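PDB 4D9M: diaminopropionate ammonia-lyase from Escherichia coli, which uses pyridoxal 5'-phosphate to carry out alpha,beta-elimination on both L- and D-2,3-diaminopropionate, yielding pyruvate and ammonia. Local coordinates for residues B[336-341]-B[375-380]; B[226-231]-B[256-261]; B[46-51]-B[330-335]; B[115-120]-B[138-143]. All coordinates share one frame; numbering follows the deposited sequence.

Interaction 1. Residues B[336-341]-B[375-380]; sequences SGESGA and STEGDT. With 0JO (2-{[(E)-{3-hydroxy-2-methyl-5-[(phosphonooxy)methyl]pyridin-4-yl}methylidene]amino}prop-2-enoic acid), chain D.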
loop_
_atom_site.group_PDB
_atom_site.type_symbol
_atom_site.label_atom_id
_atom_site.label_comp_id
_atom_site.label_asym_id
_atom_site.label_seq_id
_atom_site.Cartn_x
_atom_site.Cartn_y
_atom_site.Cartn_z
ATOM N N SER B 336 4.386 -2.863 7.890
ATOM C CA SER B 336 3.965 -3.083 9.271
ATOM C C SER B 336 2.976 -4.235 9.385
ATOM O O SER B 336 1.974 -4.260 8.671
ATOM C CB SER B 336 3.341 -1.813 9.852
ATOM O OG SER B 336 3.195 -1.916 11.266
ATOM N N GLY B 337 3.256 -5.167 10.297
ATOM C CA GLY B 337 2.409 -6.350 10.515
ATOM C C GLY B 337 1.198 -6.064 11.381
ATOM O O GLY B 337 1.040 -4.947 11.894
ATOM N N GLU B 338 0.346 -7.076 11.549
ATOM C CA GLU B 338 -0.926 -6.931 12.269
ATOM C C GLU B 338 -0.757 -6.324 13.669
ATOM O O GLU B 338 -1.414 -5.331 14.010
ATOM C CB GLU B 338 -1.661 -8.267 12.363
ATOM C CG GLU B 338 -1.854 -8.992 11.037
ATOM C CD GLU B 338 -0.636 -9.808 10.606
ATOM O OE1 GLU B 338 -0.337 -9.811 9.390
ATOM O OE2 GLU B 338 0.022 -10.441 11.474
ATOM N N SER B 339 0.134 -6.917 14.460
ATOM C CA SER B 339 0.448 -6.413 15.794
ATOM C C SER B 339 1.258 -5.121 15.735
ATOM O O SER B 339 1.289 -4.353 16.700
ATOM C CB SER B 339 1.218 -7.465 16.595
ATOM O OG SER B 339 0.413 -8.600 16.832
ATOM N N GLY B 340 1.911 -4.885 14.603
ATOM C CA GLY B 340 2.793 -3.742 14.467
ATOM C C GLY B 340 2.102 -2.428 14.161
ATOM O O GLY B 340 2.654 -1.372 14.411
ATOM N N ALA B 341 0.890 -2.491 13.629
ATOM C CA ALA B 341 0.285 -1.330 12.986
ATOM C C ALA B 341 -0.900 -0.727 13.737
ATOM O O ALA B 341 -1.336 0.383 13.418
ATOM C CB ALA B 341 -0.123 -1.687 11.568
ATOM N N SER B 375 6.064 0.846 15.372
ATOM C CA SER B 375 5.798 -0.251 14.440
ATOM C C SER B 375 6.649 -1.435 14.870
ATOM O O SER B 375 7.831 -1.533 14.522
ATOM C CB SER B 375 6.110 0.139 13.000
ATOM O OG SER B 375 5.503 -0.771 12.104
ATOM N N THR B 376 6.032 -2.321 15.641
ATOM C CA THR B 376 6.751 -3.356 16.367
ATOM C C THR B 376 7.258 -4.506 15.481
ATOM O O THR B 376 8.213 -5.188 15.848
ATOM C CB THR B 376 5.913 -3.897 17.549
ATOM O OG1 THR B 376 4.597 -4.247 17.099
ATOM C CG2 THR B 376 5.791 -2.855 18.648
ATOM N N GLU B 377 6.629 -4.707 14.323
ATOM C CA GLU B 377 7.055 -5.732 13.363
ATOM C C GLU B 377 6.667 -5.397 11.916
ATOM O O GLU B 377 5.686 -4.700 11.670
ATOM C CB GLU B 377 6.464 -7.095 13.732
ATOM C CG GLU B 377 4.944 -7.099 13.772
ATOM C CD GLU B 377 4.329 -8.477 13.671
ATOM O OE1 GLU B 377 5.025 -9.495 13.926
ATOM O OE2 GLU B 377 3.128 -8.536 13.339
ATOM N N GLY B 378 7.438 -5.922 10.969
ATOM C CA GLY B 378 7.076 -5.859 9.561
ATOM C C GLY B 378 6.158 -6.997 9.151
ATOM O O GLY B 378 5.362 -7.486 9.955
ATOM N N ASP B 379 6.272 -7.416 7.891
ATOM C CA ASP B 379 5.407 -8.463 7.342
ATOM C C ASP B 379 5.840 -9.871 7.746
ATOM O O ASP B 379 6.216 -10.682 6.898
ATOM C CB ASP B 379 5.269 -8.337 5.819
ATOM C CG ASP B 379 6.600 -8.344 5.088
ATOM O OD1 ASP B 379 7.663 -8.194 5.723
ATOM O OD2 ASP B 379 6.578 -8.499 3.852
ATOM N N THR B 380 5.759 -10.159 9.044
ATOM C CA THR B 380 6.210 -11.440 9.593
ATOM C C THR B 380 5.377 -12.625 9.090
ATOM O O THR B 380 5.880 -13.736 8.984
ATOM C CB THR B 380 6.276 -11.416 11.132
ATOM O OG1 THR B 380 5.091 -10.808 11.653
ATOM C CG2 THR B 380 7.484 -10.620 11.590
HETATM O O 0JO D . 6.676 -12.616 20.293
HETATM C C 0JO D . 5.756 -13.094 20.995
HETATM O OXT 0JO D . 5.730 -14.311 21.323
HETATM C CA 0JO D . 4.684 -12.193 21.432
HETATM C CB 0JO D . 3.815 -12.520 22.384
HETATM N N 0JO D . 4.611 -11.010 20.800
HETATM C C4A 0JO D . 4.307 -9.900 21.337
HETATM C C4 0JO D . 4.278 -8.667 20.504
HETATM C C3 0JO D . 4.760 -8.692 19.199
HETATM O O3 0JO D . 5.258 -9.841 18.655
HETATM C C2 0JO D . 4.727 -7.528 18.440
HETATM C C2A 0JO D . 5.238 -7.536 17.033
HETATM N N1 0JO D . 4.242 -6.372 18.943
HETATM C C6 0JO D . 3.781 -6.320 20.198
HETATM C C5 0JO D . 3.785 -7.458 21.000
HETATM C C5A 0JO D . 3.243 -7.327 22.400
HETATM O OP4 0JO D . 4.326 -7.224 23.309
HETATM P P 0JO D . 4.127 -7.717 24.821
HETATM O OP3 0JO D . 2.930 -6.945 25.308
HETATM O OP1 0JO D . 5.442 -7.345 25.456
HETATM O OP2 0JO D . 3.856 -9.202 24.711
#
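The hydroxyls of Ser-336 and Ser-375 meet with their OG atoms 2.7 Å apart, a buried hydrogen bond in which either could be the donor. Next to it the backbones come together: Gly-337 N reaches Glu-377 O at 2.8 Å, nearly straight at the hydrogen (171°) and from above the carbonyl plane. Ser-336 CA adds a C-H...O contact to the same oxygen. The loop that leaves strand 370-375 runs against the start of helix 338-351 and carries Thr-376 to 0JO, the pyridoxal phosphate-aminoacrylate intermediate. There Thr-376 OG1 donates to the pyridine N1 at 2.8 Å, the hydroxyl-to-N1 bond familiar from tryptophan synthase beta-type (fold type II) enzymes. Glu-377, turned at chi1 (59°) over its own backbone and extended beyond, runs past the ring's methyl, with CG 3.3 Å from 0JO C2A. From the helix side Ser-339 CB approaches 0JO C2 at 4.0 Å, while its OG bonds to Ala-287 O. Glu-377 OE1 is met by Thr-380 OG1 at 2.6 Å from above the carboxylate plane, and also by Asn-122 ND2. Glu-338 sets its carboxylate almost perpendicular to that of Glu-377, with Arg-150 its long, weak ion-pair partner.

Interaction 2. Residues B[226-231]-B[256-261]; sequences HVLLQA and IIVEPD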
loop_
_atom_site.group_PDB
_atom_site.type_symbol
_atom_site.label_atom_id
_atom_site.label_comp_id
_atom_site.label_asym_id
_atom_site.label_seq_id
_atom_site.Cartn_x
_atom_site.Cartn_y
_atom_site.Cartn_z
ATOM N N HIS B 226 2.582 12.538 22.876
ATOM C CA HIS B 226 1.849 11.281 22.935
ATOM C C HIS B 226 2.709 10.097 22.581
ATOM O O HIS B 226 3.644 10.202 21.784
ATOM C CB HIS B 226 0.654 11.318 21.984
ATOM C CG HIS B 226 -0.419 12.298 22.378
ATOM N ND1 HIS B 226 -0.253 13.631 22.294
ATOM C CD2 HIS B 226 -1.713 12.095 22.853
ATOM C CE1 HIS B 226 -1.373 14.252 22.705
ATOM N NE2 HIS B 226 -2.266 13.312 23.052
ATOM N N VAL B 227 2.390 8.955 23.182
ATOM C CA VAL B 227 2.881 7.674 22.705
ATOM C C VAL B 227 1.759 6.639 22.699
ATOM O O VAL B 227 0.987 6.535 23.655
ATOM C CB VAL B 227 4.144 7.181 23.460
ATOM C CG1 VAL B 227 3.850 6.848 24.920
ATOM C CG2 VAL B 227 4.769 5.991 22.736
ATOM N N LEU B 228 1.651 5.917 21.589
ATOM C CA LEU B 228 0.724 4.802 21.470
ATOM C C LEU B 228 1.530 3.511 21.590
ATOM O O LEU B 228 2.485 3.293 20.834
ATOM C CB LEU B 228 0.007 4.854 20.126
ATOM C CG LEU B 228 -0.955 6.015 19.865
ATOM C CD1 LEU B 228 -0.922 6.384 18.391
ATOM C CD2 LEU B 228 -2.368 5.635 20.276
ATOM N N LEU B 229 1.166 2.678 22.561
ATOM C CA LEU B 229 1.861 1.412 22.793
ATOM C C LEU B 229 0.899 0.250 22.706
ATOM O O LEU B 229 -0.036 0.143 23.507
ATOM C CB LEU B 229 2.573 1.413 24.149
ATOM C CG LEU B 229 3.646 2.497 24.327
ATOM C CD1 LEU B 229 4.142 2.548 25.763
ATOM C CD2 LEU B 229 4.793 2.285 23.349
ATOM N N GLN B 230 1.108 -0.600 21.704
ATOM C CA GLN B 230 0.333 -1.825 21.578
ATOM C C GLN B 230 0.730 -2.776 22.703
ATOM O O GLN B 230 1.853 -2.719 23.212
ATOM C CB GLN B 230 0.496 -2.485 20.195
ATOM C CG GLN B 230 1.927 -2.712 19.725
ATOM C CD GLN B 230 2.510 -1.500 19.022
ATOM O OE1 GLN B 230 2.960 -0.547 19.664
ATOM N NE2 GLN B 230 2.508 -1.530 17.697
ATOM N N ALA B 231 -0.201 -3.637 23.096
ATOM C CA ALA B 231 0.045 -4.542 24.205
ATOM C C ALA B 231 -0.488 -5.940 23.953
ATOM O O ALA B 231 -1.587 -6.115 23.418
ATOM C CB ALA B 231 -0.541 -3.976 25.491
ATOM N N ILE B 256 -0.949 6.102 25.491
ATOM C CA ILE B 256 -2.144 5.326 25.202
ATOM C C ILE B 256 -1.804 3.856 24.920
ATOM O O ILE B 256 -1.031 3.535 24.020
ATOM C CB ILE B 256 -2.924 5.930 24.016
ATOM C CG1 ILE B 256 -3.338 7.371 24.323
ATOM C CG2 ILE B 256 -4.145 5.080 23.682
ATOM C CD1 ILE B 256 -3.601 8.214 23.095
ATOM N N ILE B 257 -2.403 2.970 25.702
ATOM C CA ILE B 257 -2.189 1.540 25.542
ATOM C C ILE B 257 -3.250 0.979 24.605
ATOM O O ILE B 257 -4.454 1.183 24.814
ATOM C CB ILE B 257 -2.181 0.811 26.906
ATOM C CG1 ILE B 257 -1.179 1.466 27.867
ATOM C CG2 ILE B 257 -1.893 -0.674 26.737
ATOM C CD1 ILE B 257 0.202 1.732 27.292
ATOM N N VAL B 258 -2.792 0.287 23.566
ATOM C CA VAL B 258 -3.684 -0.233 22.531
ATOM C C VAL B 258 -3.747 -1.762 22.570
ATOM O O VAL B 258 -2.719 -2.432 22.545
ATOM C CB VAL B 258 -3.256 0.243 21.123
ATOM C CG1 VAL B 258 -4.275 -0.181 20.081
ATOM C CG2 VAL B 258 -3.070 1.755 21.091
ATOM N N GLU B 259 -4.964 -2.296 22.626
ATOM C CA GLU B 259 -5.193 -3.740 22.619
ATOM C C GLU B 259 -6.303 -4.169 21.668
ATOM O O GLU B 259 -7.244 -3.410 21.432
ATOM C CB GLU B 259 -5.542 -4.228 24.024
ATOM C CG GLU B 259 -4.345 -4.516 24.904
ATOM C CD GLU B 259 -4.760 -4.887 26.307
ATOM O OE1 GLU B 259 -5.581 -4.146 26.901
ATOM O OE2 GLU B 259 -4.274 -5.921 26.812
ATOM N N PRO B 260 -6.201 -5.407 21.137
ATOM C CA PRO B 260 -7.271 -6.015 20.344
ATOM C C PRO B 260 -8.500 -6.346 21.180
ATOM O O PRO B 260 -8.392 -6.636 22.375
ATOM C CB PRO B 260 -6.635 -7.305 19.816
ATOM C CG PRO B 260 -5.529 -7.603 20.766
ATOM C CD PRO B 260 -5.006 -6.267 21.187
ATOM N N ASP B 261 -9.655 -6.303 20.529
ATOM C CA ASP B 261 -10.954 -6.535 21.151
ATOM C C ASP B 261 -11.037 -7.869 21.898
ATOM O O ASP B 261 -11.503 -7.928 23.042
ATOM C CB ASP B 261 -12.034 -6.493 20.063
ATOM C CG ASP B 261 -13.320 -5.897 20.549
ATOM O OD1 ASP B 261 -13.288 -5.154 21.554
ATOM O OD2 ASP B 261 -14.364 -6.160 19.920
#
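A beta-alpha-beta unit brings strands 226-230 and 254-260 side by side, parallel in sense, pairing Leu-228 with Ile-256, Leu-229 with Ile-257 and Gln-230 with Val-258. Four backbone bonds make the ladder. Ile-256 N to Val-227 O (2.7 Å) and Leu-229 N to Ile-256 O (2.8 Å) are close to straight, as is Val-258 N to Leu-229 O. The last, Ala-231 N to Val-258 O, bends to 135° as the chain leaves the strand for the cofactor. On the face carrying Leu-228, its CD2 methyl lies against Ile-256 CB at 3.8 Å and reaches on to Val-258 CG2 at 4.0 Å; Leu-228 and Ile-256 lie alongside, pointing the same way. On the other face Ile-257 spreads its two branches: CD1, folded back by chi2 of -48°, touches Leu-229 CB at 3.9 Å, and CG2 touches Ala-231 CB at 3.8 Å. Ala-231 itself touches 0JO. Gln-230 NE2 bonds to Ile-374 O and Ser-339 O, and both carboxylate oxygens of Glu-259 take backbone N-H groups of Ile-266 and Tyr-267. Helix 338-351 covers the Leu-228 and Val-258 face, connecting helix 235-248 packs on Leu-229, and strands 370-375 and 308-312 continue the sheet beyond the pair.

Interaction 3. Residues B[46-51]-B[330-335]; sequences PLCALD and NDPRII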
loop_
_atom_site.group_PDB
_atom_site.type_symbol
_atom_site.label_atom_id
_atom_site.label_comp_id
_atom_site.label_asym_id
_atom_site.label_seq_id
_atom_site.Cartn_x
_atom_site.Cartn_y
_atom_site.Cartn_z
ATOM N N PRO B 46 14.974 3.070 11.743
ATOM C CA PRO B 46 14.503 4.388 11.324
ATOM C C PRO B 46 13.304 4.897 12.123
ATOM O O PRO B 46 12.432 4.123 12.521
ATOM C CB PRO B 46 14.105 4.178 9.852
ATOM C CG PRO B 46 14.801 2.925 9.424
ATOM C CD PRO B 46 14.856 2.075 10.659
ATOM N N LEU B 47 13.292 6.200 12.365
ATOM C CA LEU B 47 12.122 6.884 12.882
ATOM C C LEU B 47 11.566 7.694 11.725
ATOM O O LEU B 47 12.140 8.711 11.319
ATOM C CB LEU B 47 12.490 7.785 14.057
ATOM C CG LEU B 47 11.339 8.315 14.915
ATOM C CD1 LEU B 47 10.619 7.186 15.634
ATOM C CD2 LEU B 47 11.852 9.341 15.916
ATOM N N CYS B 48 10.465 7.206 11.163
ATOM C CA CYS B 48 9.895 7.821 9.985
ATOM C C CYS B 48 8.925 8.922 10.375
ATOM O O CYS B 48 8.066 8.731 11.240
ATOM C CB CYS B 48 9.218 6.766 9.111
ATOM S SG CYS B 48 10.314 5.386 8.690
ATOM N N ALA B 49 9.090 10.077 9.738
ATOM C CA ALA B 49 8.203 11.210 9.943
ATOM C C ALA B 49 7.104 11.185 8.889
ATOM O O ALA B 49 7.350 11.403 7.709
ATOM C CB ALA B 49 8.982 12.522 9.891
ATOM N N LEU B 50 5.885 10.899 9.328
ATOM C CA LEU B 50 4.738 10.922 8.434
ATOM C C LEU B 50 4.115 12.327 8.475
ATOM O O LEU B 50 3.038 12.544 9.052
ATOM C CB LEU B 50 3.731 9.816 8.792
ATOM C CG LEU B 50 4.239 8.378 9.016
ATOM C CD1 LEU B 50 3.059 7.451 9.269
ATOM C CD2 LEU B 50 5.091 7.846 7.868
ATOM N N ASP B 51 4.817 13.277 7.857
ATOM C CA ASP B 51 4.443 14.691 7.915
ATOM C C ASP B 51 3.101 14.955 7.274
ATOM O O ASP B 51 2.297 15.713 7.818
ATOM C CB ASP B 51 5.517 15.577 7.274
ATOM C CG ASP B 51 6.782 15.657 8.107
ATOM O OD1 ASP B 51 6.771 15.194 9.274
ATOM O OD2 ASP B 51 7.792 16.182 7.594
ATOM N N ASN B 330 3.865 12.432 0.270
ATOM C CA ASN B 330 5.255 12.053 0.046
ATOM C C ASN B 330 5.889 11.288 1.218
ATOM O O ASN B 330 7.104 11.120 1.261
ATOM C CB ASN B 330 6.096 13.293 -0.295
ATOM C CG ASN B 330 5.734 13.894 -1.642
ATOM O OD1 ASN B 330 5.487 15.100 -1.749
ATOM N ND2 ASN B 330 5.703 13.059 -2.683
ATOM N N ASP B 331 5.059 10.823 2.150
ATOM C CA ASP B 331 5.534 10.138 3.356
ATOM C C ASP B 331 6.259 8.828 3.029
ATOM O O ASP B 331 5.944 8.180 2.025
ATOM C CB ASP B 331 4.368 9.861 4.315
ATOM C CG ASP B 331 3.898 11.102 5.056
ATOM O OD1 ASP B 331 4.561 12.156 4.970
ATOM O OD2 ASP B 331 2.854 11.019 5.740
ATOM N N PRO B 332 7.242 8.443 3.865
ATOM C CA PRO B 332 7.948 7.167 3.676
ATOM C C PRO B 332 7.048 5.953 3.878
ATOM O O PRO B 332 6.170 5.952 4.742
ATOM C CB PRO B 332 9.029 7.197 4.760
ATOM C CG PRO B 332 8.505 8.141 5.791
ATOM C CD PRO B 332 7.803 9.206 4.996
ATOM N N ARG B 333 7.274 4.932 3.066
ATOM C CA ARG B 333 6.542 3.672 3.156
ATOM C C ARG B 333 7.095 2.819 4.297
ATOM O O ARG B 333 8.308 2.736 4.488
ATOM C CB ARG B 333 6.647 2.936 1.823
ATOM C CG ARG B 333 5.857 1.648 1.721
ATOM C CD ARG B 333 5.755 1.228 0.267
ATOM N NE ARG B 333 5.358 -0.164 0.147
ATOM C CZ ARG B 333 6.201 -1.165 -0.103
ATOM N NH1 ARG B 333 7.501 -0.930 -0.277
ATOM N NH2 ARG B 333 5.741 -2.405 -0.189
ATOM N N ILE B 334 6.189 2.214 5.065
ATOM C CA ILE B 334 6.559 1.306 6.147
ATOM C C ILE B 334 5.817 -0.036 6.023
ATOM O O ILE B 334 4.581 -0.076 5.926
ATOM C CB ILE B 334 6.268 1.923 7.533
ATOM C CG1 ILE B 334 7.141 3.158 7.775
ATOM C CG2 ILE B 334 6.462 0.893 8.642
ATOM C CD1 ILE B 334 6.628 4.073 8.871
ATOM N N ILE B 335 6.578 -1.128 6.034
ATOM C CA ILE B 335 5.993 -2.468 6.106
ATOM C C ILE B 335 5.672 -2.740 7.574
ATOM O O ILE B 335 6.577 -2.811 8.411
ATOM C CB ILE B 335 6.943 -3.564 5.543
ATOM C CG1 ILE B 335 7.520 -3.184 4.169
ATOM C CG2 ILE B 335 6.231 -4.902 5.465
ATOM C CD1 ILE B 335 6.493 -2.790 3.122
#
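Cys-48 makes the apolar half of this contact with Pro-332 and Ile-334. Its CB sits 3.7 Å from Pro-332 CG and equally close to Ile-334 CD1, while SG lies along the isoleucine's outer end, 3.9 Å from CD1. Leu-50 joins from further down the chain: its CD2 methyl approaches Pro-332 CG at 4.0 Å, the two side chains slanting across each other, and comes within 4.2 Å of Ile-334 CD1. Ile-334 therefore has its CD1 methyl against both Cys-48 and Leu-50, and it also packs on Val-64 of strand 61-66, next to strand 47-49 in the sheet.

The polar half belongs to Asp-331. CG stands opposite the carbonyl carbon (chi1 -75°), which brings the carboxylate against the Leu-50 backbone, OD2 being 3.3 Å from Leu-50 C, right where helix 51-57 begins. OD1 is 3.1 Å from Asp-51 N, but the angle is too poor for a hydrogen bond. The bonds fall one and two residues further on: OD1 accepts from Asp-52 N and OD2 from Leu-53 N. In return, Asp-52 OD2 takes the backbone N-H of Asn-330. Between the two halves, Ala-49 O faces Pro-332 CD at 3.5 Å.

Arg-333, whose CB points away from segment 46-51, bonds through NH2 to Asn-326 of the second subunit, so the loop 330-335 also borders the dimer interface. With both its oxygens held by amides of the helix's first turn, the Asp-331 carboxylate probably has its negative charge stabilised there, tying a loop nearly 280 residues away in sequence to the helix start.

Interaction 4. Residues B[115-120]-B[138-143]; sequences FATTTD and AVIYMP. With 0JO (2-{[(E)-{3-hydroxy-2-methyl-5-[(phosphonooxy)methyl]pyridin-4-yl}methylidene]amino}prop-2-enoic acid), chain D.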
loop_
_atom_site.group_PDB
_atom_site.type_symbol
_atom_site.label_atom_id
_atom_site.label_comp_id
_atom_site.label_asym_id
_atom_site.label_seq_id
_atom_site.Cartn_x
_atom_site.Cartn_y
_atom_site.Cartn_z
ATOM N N PHE B 115 18.205 -22.833 25.601
ATOM C CA PHE B 115 17.239 -21.798 25.988
ATOM C C PHE B 115 15.841 -22.114 25.480
ATOM O O PHE B 115 15.646 -22.354 24.293
ATOM C CB PHE B 115 17.695 -20.413 25.507
ATOM C CG PHE B 115 18.996 -19.960 26.111
ATOM C CD1 PHE B 115 19.050 -19.496 27.421
ATOM C CD2 PHE B 115 20.172 -20.003 25.371
ATOM C CE1 PHE B 115 20.252 -19.077 27.981
ATOM C CE2 PHE B 115 21.375 -19.587 25.922
ATOM C CZ PHE B 115 21.417 -19.124 27.228
ATOM N N ALA B 116 14.865 -22.097 26.382
ATOM C CA ALA B 116 13.509 -22.533 26.052
ATOM C C ALA B 116 12.452 -21.469 26.329
ATOM O O ALA B 116 12.447 -20.842 27.397
ATOM C CB ALA B 116 13.170 -23.815 26.800
ATOM N N THR B 117 11.547 -21.288 25.369
ATOM C CA THR B 117 10.441 -20.350 25.524
ATOM C C THR B 117 9.226 -20.715 24.678
ATOM O O THR B 117 9.351 -21.368 23.645
ATOM C CB THR B 117 10.860 -18.894 25.187
ATOM O OG1 THR B 117 9.728 -18.029 25.343
ATOM C CG2 THR B 117 11.385 -18.773 23.761
ATOM N N THR B 118 8.054 -20.277 25.130
ATOM C CA THR B 118 6.871 -20.218 24.279
ATOM C C THR B 118 6.831 -18.854 23.583
ATOM O O THR B 118 7.317 -17.859 24.122
ATOM C CB THR B 118 5.579 -20.442 25.088
ATOM O OG1 THR B 118 5.592 -21.758 25.641
ATOM C CG2 THR B 118 4.340 -20.293 24.214
ATOM N N THR B 119 6.261 -18.833 22.379
ATOM C CA THR B 119 6.129 -17.632 21.569
ATOM C C THR B 119 5.014 -17.845 20.562
ATOM O O THR B 119 4.722 -18.988 20.189
ATOM C CB THR B 119 7.436 -17.334 20.798
ATOM O OG1 THR B 119 7.389 -16.017 20.235
ATOM C CG2 THR B 119 7.665 -18.349 19.672
ATOM N N ASP B 120 4.380 -16.758 20.121
ATOM C CA ASP B 120 3.513 -16.857 18.945
ATOM C C ASP B 120 4.174 -16.268 17.702
ATOM O O ASP B 120 3.532 -16.074 16.670
ATOM C CB ASP B 120 2.098 -16.303 19.190
ATOM C CG ASP B 120 2.098 -14.980 19.908
ATOM O OD1 ASP B 120 1.272 -14.826 20.838
ATOM O OD2 ASP B 120 2.916 -14.102 19.552
ATOM N N ALA B 138 18.446 -23.903 21.302
ATOM C CA ALA B 138 17.179 -23.272 21.629
ATOM C C ALA B 138 16.035 -24.203 21.291
ATOM O O ALA B 138 16.018 -24.797 20.216
ATOM C CB ALA B 138 17.031 -21.960 20.872
ATOM N N VAL B 139 15.087 -24.335 22.215
ATOM C CA VAL B 139 13.877 -25.120 21.969
ATOM C C VAL B 139 12.638 -24.252 22.167
ATOM O O VAL B 139 12.321 -23.842 23.278
ATOM C CB VAL B 139 13.791 -26.393 22.855
ATOM C CG1 VAL B 139 12.525 -27.178 22.535
ATOM C CG2 VAL B 139 15.023 -27.272 22.667
ATOM N N ILE B 140 11.927 -24.000 21.078
ATOM C CA ILE B 140 10.830 -23.039 21.090
ATOM C C ILE B 140 9.480 -23.731 20.943
ATOM O O ILE B 140 9.310 -24.605 20.090
ATOM C CB ILE B 140 11.034 -21.946 20.013
ATOM C CG1 ILE B 140 12.053 -20.912 20.495
ATOM C CG2 ILE B 140 9.736 -21.226 19.707
ATOM C CD1 ILE B 140 13.496 -21.253 20.212
ATOM N N TYR B 141 8.535 -23.345 21.794
ATOM C CA TYR B 141 7.175 -23.873 21.736
ATOM C C TYR B 141 6.214 -22.832 21.175
ATOM O O TYR B 141 6.443 -21.624 21.303
ATOM C CB TYR B 141 6.715 -24.345 23.118
ATOM C CG TYR B 141 7.461 -25.555 23.646
ATOM C CD1 TYR B 141 8.620 -25.405 24.410
ATOM C CD2 TYR B 141 7.006 -26.844 23.387
ATOM C CE1 TYR B 141 9.305 -26.505 24.899
ATOM C CE2 TYR B 141 7.684 -27.955 23.871
ATOM C CZ TYR B 141 8.833 -27.779 24.624
ATOM O OH TYR B 141 9.506 -28.875 25.105
ATOM N N MET B 142 5.147 -23.309 20.539
ATOM C CA MET B 142 4.185 -22.439 19.864
ATOM C C MET B 142 2.748 -22.928 20.057
ATOM O O MET B 142 2.495 -24.137 20.030
ATOM C CB MET B 142 4.528 -22.311 18.374
ATOM C CG MET B 142 5.670 -21.343 18.094
ATOM S SD MET B 142 5.962 -20.991 16.351
ATOM C CE MET B 142 5.866 -19.211 16.393
ATOM N N PRO B 143 1.800 -21.987 20.258
ATOM C CA PRO B 143 0.395 -22.347 20.451
ATOM C C PRO B 143 -0.255 -22.809 19.149
ATOM O O PRO B 143 0.235 -22.482 18.062
ATOM C CB PRO B 143 -0.252 -21.037 20.925
ATOM C CG PRO B 143 0.867 -20.087 21.180
ATOM C CD PRO B 143 1.989 -20.529 20.303
HETATM O O 0JO D . 6.676 -12.616 20.293
HETATM C C 0JO D . 5.756 -13.094 20.995
HETATM O OXT 0JO D . 5.730 -14.311 21.323
HETATM C CA 0JO D . 4.684 -12.193 21.432
HETATM C CB 0JO D . 3.815 -12.520 22.384
HETATM N N 0JO D . 4.611 -11.010 20.800
HETATM C C4A 0JO D . 4.307 -9.900 21.337
HETATM C C4 0JO D . 4.278 -8.667 20.504
HETATM C C3 0JO D . 4.760 -8.692 19.199
HETATM O O3 0JO D . 5.258 -9.841 18.655
HETATM C C2 0JO D . 4.727 -7.528 18.440
HETATM C C2A 0JO D . 5.238 -7.536 17.033
HETATM N N1 0JO D . 4.242 -6.372 18.943
HETATM C C6 0JO D . 3.781 -6.320 20.198
HETATM C C5 0JO D . 3.785 -7.458 21.000
HETATM C C5A 0JO D . 3.243 -7.327 22.400
HETATM O OP4 0JO D . 4.326 -7.224 23.309
HETATM P P 0JO D . 4.127 -7.717 24.821
HETATM O OP3 0JO D . 2.930 -6.945 25.308
HETATM O OP1 0JO D . 5.442 -7.345 25.456
HETATM O OP2 0JO D . 3.856 -9.202 24.711
#
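Where the first strand ends, Thr-119 meets Ile-140 of the neighbouring strand in the tightest side-chain contact here, its CG2 methyl lying 3.5 Å from Ile-140 CG2. Nearby, Met-142 runs alongside Thr-119, and its bent end brings CE to 3.6 Å from Asp-120 C. Helix 122-133 covers Thr-117 and Ile-140, which point the same way. The backbone ladder is mostly firm: Tyr-141 N to Thr-117 O is 2.8 Å and almost straight, and Thr-119 N bonds to Tyr-141 O. One rung in the middle, from Thr-117 N to Val-139 O, is long and weak at 3.4 Å, with sound bonds on both sides. Thr-118 crosses Tyr-141 at about a right angle, and its OG1 bonds to Thr-175 OG1.

Past the strand ends Asp-120 and Pro-143 are partly exposed, though Pro-143 CD still packs against Thr-119 O at 3.1 Å. Here the contact meets 0JO. Thr-119 swings its OG1 trans to its own N (chi1 -168°), so that CG2 stays in the apolar layer while the hydroxyl donates to 0JO OXT at 2.6 Å. That hydroxyl is bonded to Gly-121 N and Gly-124 N as well, which fixes its rotation. Asp-120 N adds a second bond to OXT, and Asp-120 OD2 lies 3.2 Å from 0JO CA, consistent with its inferred role as proton acceptor for the L-isomer. A strand running into a helix through a short turn that holds the carboxylate of the bound intermediate is familiar in the smaller domain of fold type II pyridoxal phosphate enzymes.

Overall arrangement
Interactions 1, 2 and 4 are buried, whereas interaction 3 is partly so and lies away from the annotated sites. Interactions 2 and 4 are both parallel strand pairs of beta-alpha-beta units, but in different sheets, centres about 25 Å apart. Interaction 3 reaches the larger sheet at its edge strand, where interaction 2 occupies inner strands. Interactions 1 and 4 hold the same 0JO from different ends, pyridine nitrogen against carboxylate, without touching. Interaction 1, the hub, meets interaction 2 through Gln-230 and interaction 3 through Ile-334 and Ile-335. Ladder bonds dominate interactions 2 and 4, apolar contacts and a helix-start carboxylate interaction 3, while interaction 1 is mainly polar, with a serine pair, one backbone bond and the N1 bond.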